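Local coordinates for acyl-[acyl-carrier-protein]--UDP-N-acetylglucosamine O-acyltransferase (Leptospira interrogans, PDB 3I3A) that probably catalyses transfer of a hydroxyacyl chain from acyl carrier protein to UDP-N-acetylglucosamine, an early step in lipid A biosynthesis, at residues 86-91 and 110-115; 37-42 and 55-60. One frame throughout, in Å; residues are numbered along the deposited sequence.

Contact 1: residues 86-91 and 110-115. With S2N (S-[2-({N-[(2R)-2-hydroxy-4-{[(S)-hydroxy(methoxy)phosphoryl]oxy}-3,3-dimethylbutanoyl]-beta-alanyl}amino)ethyl] (3R)-3-hydroxydodecanethioate), chain D.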
loop_
_atom_site.group_PDB
_atom_site.type_symbol
_atom_site.label_atom_id
_atom_site.label_comp_id
_atom_site.label_asym_id
_atom_site.label_seq_id
_atom_site.Cartn_x
_atom_site.Cartn_y
_atom_site.Cartn_z
ATOM N N ASN A 86 -10.256 20.611 -1.321
ATOM C CA ASN A 86 -9.510 19.367 -1.132
ATOM C C ASN A 86 -9.865 18.329 -2.195
ATOM O O ASN A 86 -11.001 18.251 -2.658
ATOM C CB ASN A 86 -9.742 18.781 0.266
ATOM C CG ASN A 86 -9.316 19.717 1.373
ATOM O OD1 ASN A 86 -8.127 19.887 1.644
ATOM N ND2 ASN A 86 -10.295 20.324 2.037
ATOM N N ILE A 87 -8.875 17.525 -2.565
ATOM C CA ILE A 87 -9.054 16.459 -3.538
ATOM C C ILE A 87 -8.737 15.102 -2.881
ATOM O O ILE A 87 -7.627 14.859 -2.425
ATOM C CB ILE A 87 -8.220 16.724 -4.816
ATOM C CG1 ILE A 87 -8.782 17.968 -5.546
ATOM C CG2 ILE A 87 -8.217 15.495 -5.732
ATOM C CD1 ILE A 87 -8.000 18.429 -6.792
ATOM N N PHE A 88 -9.747 14.241 -2.820
ATOM C CA PHE A 88 -9.586 12.899 -2.294
ATOM C C PHE A 88 -9.689 11.943 -3.467
ATOM O O PHE A 88 -10.753 11.824 -4.090
ATOM C CB PHE A 88 -10.672 12.595 -1.255
ATOM C CG PHE A 88 -10.664 13.530 -0.089
ATOM C CD1 PHE A 88 -11.242 14.800 -0.188
ATOM C CD2 PHE A 88 -10.076 13.156 1.107
ATOM C CE1 PHE A 88 -11.230 15.671 0.887
ATOM C CE2 PHE A 88 -10.059 14.023 2.185
ATOM C CZ PHE A 88 -10.635 15.284 2.074
ATOM N N ARG A 89 -8.577 11.276 -3.770
ATOM C CA ARG A 89 -8.508 10.394 -4.933
ATOM C C ARG A 89 -9.112 9.031 -4.622
ATOM O O ARG A 89 -9.595 8.796 -3.506
ATOM C CB ARG A 89 -7.070 10.263 -5.447
ATOM C CG ARG A 89 -6.499 11.535 -6.101
ATOM C CD ARG A 89 -7.423 12.080 -7.187
ATOM N NE ARG A 89 -7.677 11.108 -8.257
ATOM C CZ ARG A 89 -7.147 11.167 -9.478
ATOM N NH1 ARG A 89 -6.328 12.155 -9.804
ATOM N NH2 ARG A 89 -7.448 10.245 -10.381
ATOM N N GLU A 90 -9.068 8.140 -5.613
ATOM C CA GLU A 90 -9.815 6.896 -5.577
ATOM C C GLU A 90 -9.405 5.984 -4.427
ATOM O O GLU A 90 -8.225 5.716 -4.241
ATOM C CB GLU A 90 -9.670 6.161 -6.909
ATOM C CG GLU A 90 -10.435 6.804 -8.069
ATOM C CD GLU A 90 -9.696 7.945 -8.773
ATOM O OE1 GLU A 90 -8.570 8.325 -8.361
ATOM O OE2 GLU A 90 -10.267 8.465 -9.755
ATOM N N TYR A 91 -10.392 5.510 -3.672
ATOM C CA TYR A 91 -10.182 4.572 -2.549
ATOM C C TYR A 91 -9.324 5.149 -1.413
ATOM O O TYR A 91 -8.875 4.405 -0.540
ATOM C CB TYR A 91 -9.649 3.200 -3.028
ATOM C CG TYR A 91 -10.492 2.606 -4.123
ATOM C CD1 TYR A 91 -9.977 2.408 -5.403
ATOM C CD2 TYR A 91 -11.821 2.281 -3.893
ATOM C CE1 TYR A 91 -10.773 1.893 -6.422
ATOM C CE2 TYR A 91 -12.618 1.766 -4.903
ATOM C CZ TYR A 91 -12.091 1.583 -6.163
ATOM O OH TYR A 91 -12.894 1.072 -7.148
ATOM N N ASN A 110 -5.660 20.532 0.175
ATOM C CA ASN A 110 -4.882 19.309 0.333
ATOM C C ASN A 110 -5.190 18.295 -0.762
ATOM O O ASN A 110 -6.286 18.293 -1.331
ATOM C CB ASN A 110 -5.139 18.671 1.690
ATOM C CG ASN A 110 -4.720 19.553 2.837
ATOM O OD1 ASN A 110 -3.531 19.698 3.137
ATOM N ND2 ASN A 110 -5.697 20.142 3.498
ATOM N N TYR A 111 -4.208 17.436 -1.048
ATOM C CA TYR A 111 -4.365 16.414 -2.067
ATOM C C TYR A 111 -4.117 15.035 -1.469
ATOM O O TYR A 111 -3.013 14.734 -1.011
ATOM C CB TYR A 111 -3.404 16.679 -3.220
ATOM C CG TYR A 111 -3.866 16.134 -4.552
ATOM C CD1 TYR A 111 -3.750 14.775 -4.857
ATOM C CD2 TYR A 111 -4.417 16.982 -5.518
ATOM C CE1 TYR A 111 -4.183 14.269 -6.095
ATOM C CE2 TYR A 111 -4.848 16.487 -6.758
ATOM C CZ TYR A 111 -4.732 15.134 -7.036
ATOM O OH TYR A 111 -5.159 14.655 -8.263
ATOM N N PHE A 112 -5.147 14.201 -1.467
ATOM C CA PHE A 112 -5.004 12.838 -0.972
ATOM C C PHE A 112 -5.073 11.899 -2.158
ATOM O O PHE A 112 -6.124 11.759 -2.781
ATOM C CB PHE A 112 -6.073 12.528 0.078
ATOM C CG PHE A 112 -6.096 13.521 1.203
ATOM C CD1 PHE A 112 -6.765 14.732 1.057
ATOM C CD2 PHE A 112 -5.400 13.274 2.385
ATOM C CE1 PHE A 112 -6.768 15.672 2.078
ATOM C CE2 PHE A 112 -5.393 14.208 3.415
ATOM C CZ PHE A 112 -6.079 15.408 3.265
ATOM N N MET A 113 -3.932 11.299 -2.489
ATOM C CA MET A 113 -3.827 10.442 -3.664
ATOM C C MET A 113 -4.497 9.084 -3.443
ATOM O O MET A 113 -4.872 8.746 -2.310
ATOM C CB MET A 113 -2.369 10.287 -4.105
ATOM C CG MET A 113 -1.784 11.580 -4.726
ATOM S SD MET A 113 -0.199 11.484 -5.623
ATOM C CE MET A 113 -0.285 9.918 -6.384
ATOM N N GLY A 114 -4.660 8.324 -4.529
ATOM C CA GLY A 114 -5.356 7.043 -4.463
ATOM C C GLY A 114 -4.798 6.161 -3.359
ATOM O O GLY A 114 -3.585 6.124 -3.132
ATOM N N ASN A 115 -5.686 5.467 -2.658
ATOM C CA ASN A 115 -5.288 4.525 -1.620
ATOM C C ASN A 115 -4.600 5.139 -0.402
ATOM O O ASN A 115 -4.136 4.400 0.454
ATOM C CB ASN A 115 -4.381 3.413 -2.195
ATOM C CG ASN A 115 -5.158 2.239 -2.718
ATOM O OD1 ASN A 115 -6.381 2.205 -2.640
ATOM N ND2 ASN A 115 -4.445 1.251 -3.268
HETATM C CAA S2N D . 3.248 11.040 -9.650
HETATM C CAB S2N D . 1.838 10.497 -9.891
HETATM C CAC S2N D . 1.748 9.017 -9.512
HETATM C CAD S2N D . 2.124 8.843 -8.039
HETATM C CAE S2N D . 2.305 7.364 -7.691
HETATM C CAF S2N D . 3.213 7.196 -6.470
HETATM C CAG S2N D . 4.600 6.699 -6.884
HETATM C CAH S2N D . 5.656 7.095 -5.849
HETATM C CAI S2N D . 7.068 6.862 -6.389
HETATM C CAJ S2N D . 8.114 7.047 -5.288
HETATM C CAK S2N D . 9.479 7.395 -5.881
HETATM C CAL S2N D . 10.589 7.225 -4.841
HETATM C CAP S2N D . 5.339 11.836 -8.063
HETATM C CAQ S2N D . 5.648 10.751 -7.029
HETATM C CAS S2N D . 7.579 10.952 -5.535
HETATM C CAT S2N D . 9.104 10.898 -5.428
HETATM C CAU S2N D . 9.660 12.203 -4.851
HETATM N NAR S2N D . 7.092 10.733 -6.752
HETATM O OAM S2N D . 4.176 10.733 -10.397
HETATM O OAN S2N D . 0.414 8.550 -9.723
HETATM O OAY S2N D . 6.882 11.184 -4.547
HETATM S SAO S2N D . 3.545 12.109 -8.297
HETATM C CAW S2N D . 9.778 13.986 -6.526
HETATM C CAX S2N D . 11.085 13.386 -7.047
HETATM N NAV S2N D . 9.047 13.172 -5.770
HETATM O OAZ S2N D . 9.425 15.118 -6.856
HETATM C CBA S2N D . 12.258 14.274 -6.629
HETATM C CBB S2N D . 13.491 13.403 -6.374
HETATM C CBF S2N D . 17.121 11.807 -6.463
HETATM C CBG S2N D . 11.895 15.028 -5.348
HETATM C CBH S2N D . 12.562 15.275 -7.742
HETATM O OBC S2N D . 14.686 14.077 -6.777
HETATM O OBE S2N D . 16.093 11.959 -7.445
HETATM O OBI S2N D . 11.259 12.075 -6.501
HETATM O OBJ S2N D . 14.820 13.328 -9.293
HETATM O OBK S2N D . 16.932 14.358 -8.113
HETATM P PBD S2N D . 15.632 13.431 -7.907
#
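Phe112 lies beside Phe88 with its ring plane only 6° away from that of its partner; the two rings are offset so far that they barely overlap, and Phe112 CD1 meets one face of the Phe88 ring near its rim, 3.6 Å from Phe88 CE2. On the other face of the sheet, Tyr111 CG stands opposite its own backbone N (chi1 -153°), which lays the ring under Ile87: the CG2 methyl sits over the ring face, 3.9 Å from its centroid, a CH-pi contact. Arg89 bends at chi2 and chi3, so that its CG passes 3.6 Å from Tyr111 CE1 while NH1 donates to Tyr111 OH (3.2 Å), the hydroxyl lying in the guanidinium plane. Phe on Phe and Asn on Asn in successive coils fit the left-handed parallel beta-helix of hexapeptide-repeat acyltransferases: flat rings can lie parallel from coil to coil, and an amide can both accept and donate along the stack. Thus Asn86 OD1, its amide nearly coplanar with that of Asn110, accepts hydrogen bonds from both Asn110 N (2.9 Å) and Asn110 ND2 (3.1 Å), and Asn110 OD1 accepts in turn from Asn128 N. In a salt bridge, NE and NH2 of Arg89 grip Glu90 OE1 side-on, NH2 also reaching Met66 O of the second subunit. Met113, directed away from 86-91, brings CE to a very close 3.1 Å from CAD of the bound S2N.

Contact 2: residues 37-42 and 55-60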
loop_
_atom_site.group_PDB
_atom_site.type_symbol
_atom_site.label_atom_id
_atom_site.label_comp_id
_atom_site.label_asym_id
_atom_site.label_seq_id
_atom_site.Cartn_x
_atom_site.Cartn_y
_atom_site.Cartn_z
ATOM N N THR A 37 -19.006 21.240 -3.953
ATOM C CA THR A 37 -18.385 19.938 -3.734
ATOM C C THR A 37 -18.954 18.890 -4.693
ATOM O O THR A 37 -20.170 18.811 -4.890
ATOM C CB THR A 37 -18.483 19.496 -2.244
ATOM O OG1 THR A 37 -17.579 20.280 -1.459
ATOM C CG2 THR A 37 -18.129 18.014 -2.070
ATOM N N ILE A 38 -18.061 18.111 -5.303
ATOM C CA ILE A 38 -18.448 17.041 -6.225
ATOM C C ILE A 38 -18.038 15.677 -5.650
ATOM O O ILE A 38 -16.891 15.483 -5.232
ATOM C CB ILE A 38 -17.845 17.243 -7.654
ATOM C CG1 ILE A 38 -18.234 18.611 -8.228
ATOM C CG2 ILE A 38 -18.269 16.100 -8.603
ATOM C CD1 ILE A 38 -17.430 19.026 -9.450
ATOM N N ILE A 39 -18.996 14.755 -5.632
ATOM C CA ILE A 39 -18.809 13.385 -5.170
ATOM C C ILE A 39 -19.078 12.449 -6.340
ATOM O O ILE A 39 -20.160 12.502 -6.936
ATOM C CB ILE A 39 -19.777 13.071 -3.993
ATOM C CG1 ILE A 39 -19.357 13.854 -2.740
ATOM C CG2 ILE A 39 -19.796 11.591 -3.689
ATOM C CD1 ILE A 39 -20.493 14.271 -1.829
ATOM N N GLU A 40 -18.114 11.588 -6.671
ATOM C CA GLU A 40 -18.291 10.656 -7.808
ATOM C C GLU A 40 -18.869 9.340 -7.260
ATOM O O GLU A 40 -19.161 9.243 -6.064
ATOM C CB GLU A 40 -16.933 10.258 -8.429
ATOM C CG GLU A 40 -16.223 11.394 -9.163
ATOM C CD GLU A 40 -14.862 11.011 -9.733
ATOM O OE1 GLU A 40 -14.469 9.819 -9.652
ATOM O OE2 GLU A 40 -14.180 11.913 -10.264
ATOM N N GLY A 41 -19.044 8.342 -8.125
ATOM C CA GLY A 41 -19.578 7.048 -7.704
ATOM C C GLY A 41 -18.908 6.218 -6.626
ATOM O O GLY A 41 -17.715 6.361 -6.393
ATOM N N HIS A 42 -19.689 5.364 -5.963
ATOM C CA HIS A 42 -19.212 4.430 -4.921
ATOM C C HIS A 42 -18.473 5.107 -3.763
ATOM O O HIS A 42 -17.660 4.476 -3.077
ATOM C CB HIS A 42 -18.309 3.331 -5.514
ATOM C CG HIS A 42 -18.928 2.587 -6.654
ATOM N ND1 HIS A 42 -18.327 2.491 -7.889
ATOM C CD2 HIS A 42 -20.094 1.907 -6.750
ATOM C CE1 HIS A 42 -19.096 1.788 -8.699
ATOM N NE2 HIS A 42 -20.175 1.418 -8.032
ATOM N N ASN A 55 -14.785 20.819 -2.709
ATOM C CA ASN A 55 -14.021 19.580 -2.559
ATOM C C ASN A 55 -14.366 18.585 -3.671
ATOM O O ASN A 55 -15.426 18.680 -4.282
ATOM C CB ASN A 55 -14.265 18.969 -1.182
ATOM C CG ASN A 55 -13.736 19.842 -0.059
ATOM O OD1 ASN A 55 -12.527 19.968 0.124
ATOM N ND2 ASN A 55 -14.639 20.435 0.706
ATOM N N ARG A 56 -13.464 17.648 -3.944
ATOM C CA ARG A 56 -13.781 16.542 -4.840
ATOM C C ARG A 56 -13.510 15.191 -4.200
ATOM O O ARG A 56 -12.450 14.963 -3.598
ATOM C CB ARG A 56 -13.049 16.651 -6.183
ATOM C CG ARG A 56 -13.676 15.748 -7.236
ATOM C CD ARG A 56 -13.216 16.028 -8.642
ATOM N NE ARG A 56 -13.847 15.085 -9.575
ATOM C CZ ARG A 56 -14.785 15.407 -10.467
ATOM N NH1 ARG A 56 -15.209 16.655 -10.584
ATOM N NH2 ARG A 56 -15.288 14.476 -11.259
ATOM N N PHE A 57 -14.473 14.288 -4.347
ATOM C CA PHE A 57 -14.324 12.937 -3.836
ATOM C C PHE A 57 -14.403 11.970 -5.002
ATOM O O PHE A 57 -15.468 11.790 -5.589
ATOM C CB PHE A 57 -15.384 12.655 -2.767
ATOM C CG PHE A 57 -15.284 13.571 -1.575
ATOM C CD1 PHE A 57 -15.908 14.819 -1.587
ATOM C CD2 PHE A 57 -14.544 13.202 -0.453
ATOM C CE1 PHE A 57 -15.813 15.677 -0.505
ATOM C CE2 PHE A 57 -14.442 14.067 0.643
ATOM C CZ PHE A 57 -15.079 15.301 0.620
ATOM N N HIS A 58 -13.262 11.372 -5.343
ATOM C CA HIS A 58 -13.172 10.422 -6.471
ATOM C C HIS A 58 -13.703 9.058 -6.073
ATOM O O HIS A 58 -13.799 8.746 -4.887
ATOM C CB HIS A 58 -11.722 10.279 -6.962
ATOM C CG HIS A 58 -11.224 11.453 -7.752
ATOM N ND1 HIS A 58 -10.841 11.352 -9.072
ATOM C CD2 HIS A 58 -11.038 12.750 -7.404
ATOM C CE1 HIS A 58 -10.428 12.534 -9.499
ATOM N NE2 HIS A 58 -10.539 13.400 -8.509
ATOM N N GLN A 59 -14.022 8.245 -7.075
ATOM C CA GLN A 59 -14.645 6.938 -6.872
ATOM C C GLN A 59 -14.074 6.107 -5.725
ATOM O O GLN A 59 -12.863 5.882 -5.640
ATOM C CB GLN A 59 -14.612 6.102 -8.156
ATOM C CG GLN A 59 -15.860 5.250 -8.269
ATOM C CD GLN A 59 -15.638 3.904 -8.866
ATOM O OE1 GLN A 59 -14.808 3.115 -8.399
ATOM N NE2 GLN A 59 -16.408 3.605 -9.892
ATOM N N GLY A 60 -14.970 5.649 -4.853
ATOM C CA GLY A 60 -14.608 4.717 -3.800
ATOM C C GLY A 60 -13.952 5.328 -2.573
ATOM O O GLY A 60 -13.647 4.613 -1.625
#
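Two stretched side chains meet here: Glu40 runs straight out beyond CG (chi2 178°) toward the next coil, and Arg56, its CG turned to the far side from its backbone N (chi1 -163°), extends to NE along the surface to meet it. The guanidinium takes hold of one oxygen with two nitrogens, Glu40 OE2 lying 3.0 Å from Arg56 NH2 and 3.3 Å from Arg56 NE, in the guanidinium plane and on the anti side of the carboxylate; the two flat groups stand 75° apart. Ile38 supplies the apolar support, its CG2 over one guanidinium face and its CD1 3.4 Å from Arg56 NH1. Long, flexible Glu and Arg suit this partly exposed face because each can span the step between coils. Glu40 OE1 has separate work: Gln59 N donates to it from above the carboxylate plane (3.1 Å), and Lys44 of the second subunit adds a salt bridge, so Arg56 and Lys44 probably stabilise the carboxylate as its anion. Glu40 OE2 also overlies one face of the His58 ring, whose ND1 bonds to Glu90. Toward the core, Ile39 CG1 packs against Phe57 CD1 at 3.8 Å and Thr37 CG2 meets the edge of the same ring, 3.6 Å from CE1, while Thr37 OG1 accepts from Asn55 N at 3.1 Å and bonds to Gly52 O, a double role that suits a hydroxyl. Parallel backbone bonds join strands 38-39 and 56-57, which lie between strand 20-21 and strand 87-88 in one face of the left-handed beta-helix; Thr37 and Phe57 pack against strand 49-51, in another face.

From the N terminus, the chain reaches 37-42, passes through strands 44-45 and 49-51, one in each of the other two sheets, and returns at 55-60, so contact 2 closes a single short coil. Strand 62-63, a long excursion and strand 80-82 then lead to 86-91; the next coil, through 93-95 and 104-106, comes back at 110-115 and is closed by contact 1. The two loops follow in series, neither nesting nor crossing. Their strands are consecutive in one sheet, with 56-57 beside 87-88: Asn55 OD1 probably accepts from Asn86 N at 2.8 Å, and Phe57 stacks on Phe88. Together they tie four successive coils, and both abut the second subunit.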